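Local coordinates for integron gene cassette protein HFX_CASS2 (Uncultured bacterium, PDB 3FXH) that is of unknown function but folds into a small all-helical protein, encoded by a mobile integron gene cassette, that pairs with a second copy of itself, at residues Arg36-Cys39 against Arg40-Ser44; Ile121-Cys124 against Leu125-Arg129. One frame throughout, in Å; residues are numbered along the deposited sequence.

In the fold
Both contacts are local, each between successive turns of one helix, and they come in series: contact 1 closes the C-terminal end of helix 24-43, contact 2 lies within helix 116-131, the last helix of the chain. Their centres are about 16 Å apart, yet they touch where Ile-121 CD1 packs on Ile-38 CG2, at 3.9 Å, and on the sulfur of Cys-39. Contact 2 is the more buried, about 9 Å from the centre of the chain against about 12 Å for contact 1. Both also reach the second subunit, so these two helices help build the core of this strandless fold and its dimer interface together.

Contact 1: Arg36-Cys39 against Arg40-Ser44; sequences REIC and RLVDS
This is a local helix contact at the C-terminal end of helix 24-43, where Glu-37 and Arg-40 join, with Arg-36, in a salt-bridge network. Glu-37 is its middle member, holding Arg-36 with one carboxylate oxygen and Arg-40 with the other. Glu-37 OE2 takes NE of Arg-36 at 2.8 Å through its anti lone pair, almost in the guanidinium plane. Glu-37 OE1 uses its syn lone pair for NH1 of Arg-40 at 3.0 Å, tilted 16° from that guanidinium plane. The Glu-37 and Arg-40 side chains run side by side in the same direction, their flat ends turned 67° apart; a bend at chi3 of Arg-40 (67°) brings NH1 back to the acid. On another side of the helix, Val-42 CG2 rests 3.3 Å from Ile-38 O, with Ile-38 CG2 farther off at 4.3 Å. Backbone N-H groups of residues 40 to 43 bond to the carbonyls four residues earlier, and Ser-44 leaves the helix.

The backbone of Lys-75 hydrogen-bonds the same groups, its N to Glu-37 OE1 and its O to Arg-36 NH2. Arg-40 NE binds Gly-111 O of the second subunit, and its NH1 also bonds Thr-73 O. Ile-38 turns inward, packing on helix 62-69 and on Leu-117, Ala-120 and Ile-121 of helix 116-131.

Contact 2: Ile121-Cys124 against Leu125-Arg129; sequences INIC and LAILR
Ile-127 lays its CG1-CD1 arm back over the preceding turn, where its CD1 meets CG2 of Ile-123 at 4.0 Å. The two side chains cross at a slant, one turn apart on helix 116-131. In Ile-127, CG1 stands beside its own backbone N (chi1 -66°), which sets this carbon 3.3 Å from Ile-123 O. The hydrogen bond from Ile-127 N to Ile-123 O, 2.9 Å long, runs nearly in line with the C=O bond. Ala-126 CB also lies against Ile-123 O, at 3.3 Å.

Leucines lean on the backbone in a similar way. Leu-128 CG sits 3.4 Å from Cys-124 O, and Leu-125 CG lies 3.5 Å from Ile-121 O; each leucine also gives its backbone N-H to the same carbonyl. Leu-125 N has a second, weak bond to Asn-122 O, so this one N-H is shared, unequally, between two carbonyls. The main bond to Asn-122 O comes from Ala-126 N, at 3.2 Å. The side chain of Asn-122 looks back along the helix instead, its ND2 bonded to Leu-118 O, which ties the amide back to the preceding turn.

Different faces of this helix meet different neighbours. Cys-124 packs against Val-31, Ile-34 and Ile-35 of helix 24-43 and also against Phe-98 of helix 88-102, while Leu-128 continues the first interface on Val-31. Ile-123 and Ala-126 touch His-101, and Ile-127 touches Ala-97, both on helix 88-102. Toward the second subunit, Ile-121 packs on Ile-35 and Leu-125 on His-32 of that chain, which brings its helix 24-43 against this one.

Contact 1: Arg36-Cys39 against Arg40-Ser44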
# COMPACT_ATOMS: atom_id res chain seq x y z
N ARG A 36 -6.49 -0.62 0.03
CA ARG A 36 -7.31 -0.30 1.21
C ARG A 36 -7.96 -1.54 1.83
O ARG A 36 -7.89 -1.74 3.03
CB ARG A 36 -8.39 0.73 0.84
CG ARG A 36 -9.35 1.07 1.99
CD ARG A 36 -10.59 1.81 1.50
NE ARG A 36 -11.53 0.91 0.84
CZ ARG A 36 -12.03 1.11 -0.37
NH1 ARG A 36 -11.66 2.18 -1.07
NH2 ARG A 36 -12.89 0.26 -0.89
N GLU A 37 -8.61 -2.37 1.02
CA GLU A 37 -9.33 -3.52 1.56
C GLU A 37 -8.39 -4.62 2.08
O GLU A 37 -8.71 -5.31 3.03
CB GLU A 37 -10.30 -4.07 0.52
CG GLU A 37 -11.42 -3.08 0.25
CD GLU A 37 -12.23 -2.78 1.50
OE1 GLU A 37 -12.68 -3.74 2.18
OE2 GLU A 37 -12.42 -1.58 1.82
N ILE A 38 -7.23 -4.76 1.45
CA ILE A 38 -6.26 -5.72 1.96
C ILE A 38 -5.75 -5.21 3.30
O ILE A 38 -5.61 -5.99 4.24
CB ILE A 38 -5.10 -5.96 0.98
CG1 ILE A 38 -5.60 -6.69 -0.26
CG2 ILE A 38 -4.01 -6.80 1.64
CD1 ILE A 38 -4.47 -6.94 -1.30
N CYS A 39 -5.49 -3.90 3.40
CA CYS A 39 -5.10 -3.36 4.70
C CYS A 39 -6.15 -3.70 5.76
O CYS A 39 -5.80 -4.11 6.86
CB CYS A 39 -4.87 -1.85 4.65
SG CYS A 39 -3.31 -1.41 3.83
N ARG A 40 -7.43 -3.54 5.44
CA ARG A 40 -8.49 -3.94 6.39
C ARG A 40 -8.39 -5.42 6.77
O ARG A 40 -8.54 -5.77 7.93
CB ARG A 40 -9.89 -3.68 5.84
CG ARG A 40 -10.22 -2.23 5.57
CD ARG A 40 -11.65 -2.13 5.07
NE ARG A 40 -12.60 -2.48 6.14
CZ ARG A 40 -13.79 -3.04 5.94
NH1 ARG A 40 -14.19 -3.31 4.71
NH2 ARG A 40 -14.58 -3.32 6.98
N LEU A 41 -8.18 -6.30 5.78
CA LEU A 41 -8.04 -7.72 6.09
C LEU A 41 -6.90 -7.93 7.06
O LEU A 41 -7.02 -8.66 8.03
CB LEU A 41 -7.80 -8.55 4.83
CG LEU A 41 -8.95 -8.55 3.84
CD1 LEU A 41 -8.55 -9.22 2.53
CD2 LEU A 41 -10.13 -9.27 4.48
N VAL A 42 -5.78 -7.26 6.80
CA VAL A 42 -4.61 -7.40 7.66
C VAL A 42 -4.90 -6.86 9.06
O VAL A 42 -4.49 -7.47 10.06
CB VAL A 42 -3.37 -6.71 7.03
CG1 VAL A 42 -2.21 -6.65 8.01
CG2 VAL A 42 -2.98 -7.44 5.72
N ASP A 43 -5.63 -5.76 9.14
CA ASP A 43 -6.01 -5.17 10.44
C ASP A 43 -6.79 -6.16 11.29
O ASP A 43 -6.75 -6.12 12.52
CB ASP A 43 -6.83 -3.89 10.24
CG ASP A 43 -6.85 -3.01 11.47
OD1 ASP A 43 -5.79 -2.85 12.11
OD2 ASP A 43 -7.92 -2.47 11.81
N SER A 44 -7.52 -7.04 10.63
CA SER A 44 -8.34 -8.02 11.33
C SER A 44 -7.57 -9.33 11.57
O SER A 44 -8.14 -10.32 12.02
CB SER A 44 -9.60 -8.30 10.53
OG SER A 44 -10.45 -7.17 10.50

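Contact 2: Ile121-Cys124 against Leu125-Arg129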
# COMPACT_ATOMS: atom_id res chain seq x y z
N ILE A 121 0.10 -6.15 -1.79
CA ILE A 121 0.16 -4.68 -1.74
C ILE A 121 1.36 -4.15 -2.54
O ILE A 121 1.24 -3.17 -3.29
CB ILE A 121 0.21 -4.20 -0.30
CG1 ILE A 121 -1.16 -4.43 0.37
CG2 ILE A 121 0.65 -2.75 -0.21
CD1 ILE A 121 -1.18 -4.14 1.85
N ASN A 122 2.51 -4.80 -2.40
CA ASN A 122 3.67 -4.41 -3.20
C ASN A 122 3.41 -4.56 -4.71
O ASN A 122 3.79 -3.69 -5.49
CB ASN A 122 4.91 -5.21 -2.77
CG ASN A 122 5.52 -4.66 -1.49
OD1 ASN A 122 6.19 -3.64 -1.52
ND2 ASN A 122 5.29 -5.34 -0.37
N ILE A 123 2.76 -5.66 -5.10
CA ILE A 123 2.42 -5.87 -6.50
C ILE A 123 1.44 -4.79 -6.97
O ILE A 123 1.57 -4.27 -8.09
CB ILE A 123 1.92 -7.31 -6.75
CG1 ILE A 123 3.11 -8.28 -6.66
CG2 ILE A 123 1.27 -7.43 -8.14
CD1 ILE A 123 2.74 -9.76 -6.71
N CYS A 124 0.50 -4.41 -6.10
CA CYS A 124 -0.39 -3.29 -6.45
C CYS A 124 0.40 -2.05 -6.88
O CYS A 124 0.00 -1.36 -7.81
CB CYS A 124 -1.32 -2.93 -5.31
SG CYS A 124 -2.69 -4.11 -5.13
N LEU A 125 1.50 -1.74 -6.19
CA LEU A 125 2.29 -0.56 -6.56
C LEU A 125 2.95 -0.75 -7.91
O LEU A 125 3.08 0.18 -8.69
CB LEU A 125 3.35 -0.23 -5.49
CG LEU A 125 2.85 -0.17 -4.04
CD1 LEU A 125 4.03 -0.09 -3.07
CD2 LEU A 125 1.94 1.01 -3.84
N ALA A 126 3.38 -1.97 -8.20
CA ALA A 126 3.96 -2.26 -9.51
C ALA A 126 2.89 -2.05 -10.58
O ALA A 126 3.17 -1.58 -11.66
CB ALA A 126 4.51 -3.67 -9.56
N ILE A 127 1.64 -2.39 -10.26
CA ILE A 127 0.54 -2.27 -11.21
C ILE A 127 0.22 -0.80 -11.45
O ILE A 127 -0.04 -0.38 -12.58
CB ILE A 127 -0.71 -3.05 -10.72
CG1 ILE A 127 -0.41 -4.55 -10.70
CG2 ILE A 127 -1.93 -2.80 -11.63
CD1 ILE A 127 -1.55 -5.41 -10.11
N LEU A 128 0.26 -0.00 -10.38
CA LEU A 128 0.04 1.43 -10.50
C LEU A 128 1.05 2.07 -11.44
O LEU A 128 0.70 2.92 -12.25
CB LEU A 128 0.12 2.10 -9.12
CG LEU A 128 -1.05 1.81 -8.18
CD1 LEU A 128 -0.78 2.48 -6.84
CD2 LEU A 128 -2.35 2.32 -8.79
N ARG A 129 2.31 1.67 -11.33
CA ARG A 129 3.33 2.15 -12.25
C ARG A 129 2.94 1.83 -13.69
O ARG A 129 3.07 2.67 -14.60
CB ARG A 129 4.68 1.51 -11.92
CG ARG A 129 5.33 2.04 -10.65
CD ARG A 129 6.78 1.57 -10.58
NE ARG A 129 7.49 2.13 -9.43
CZ ARG A 129 7.89 3.39 -9.33
NH1 ARG A 129 7.64 4.25 -10.31
NH2 ARG A 129 8.54 3.80 -8.25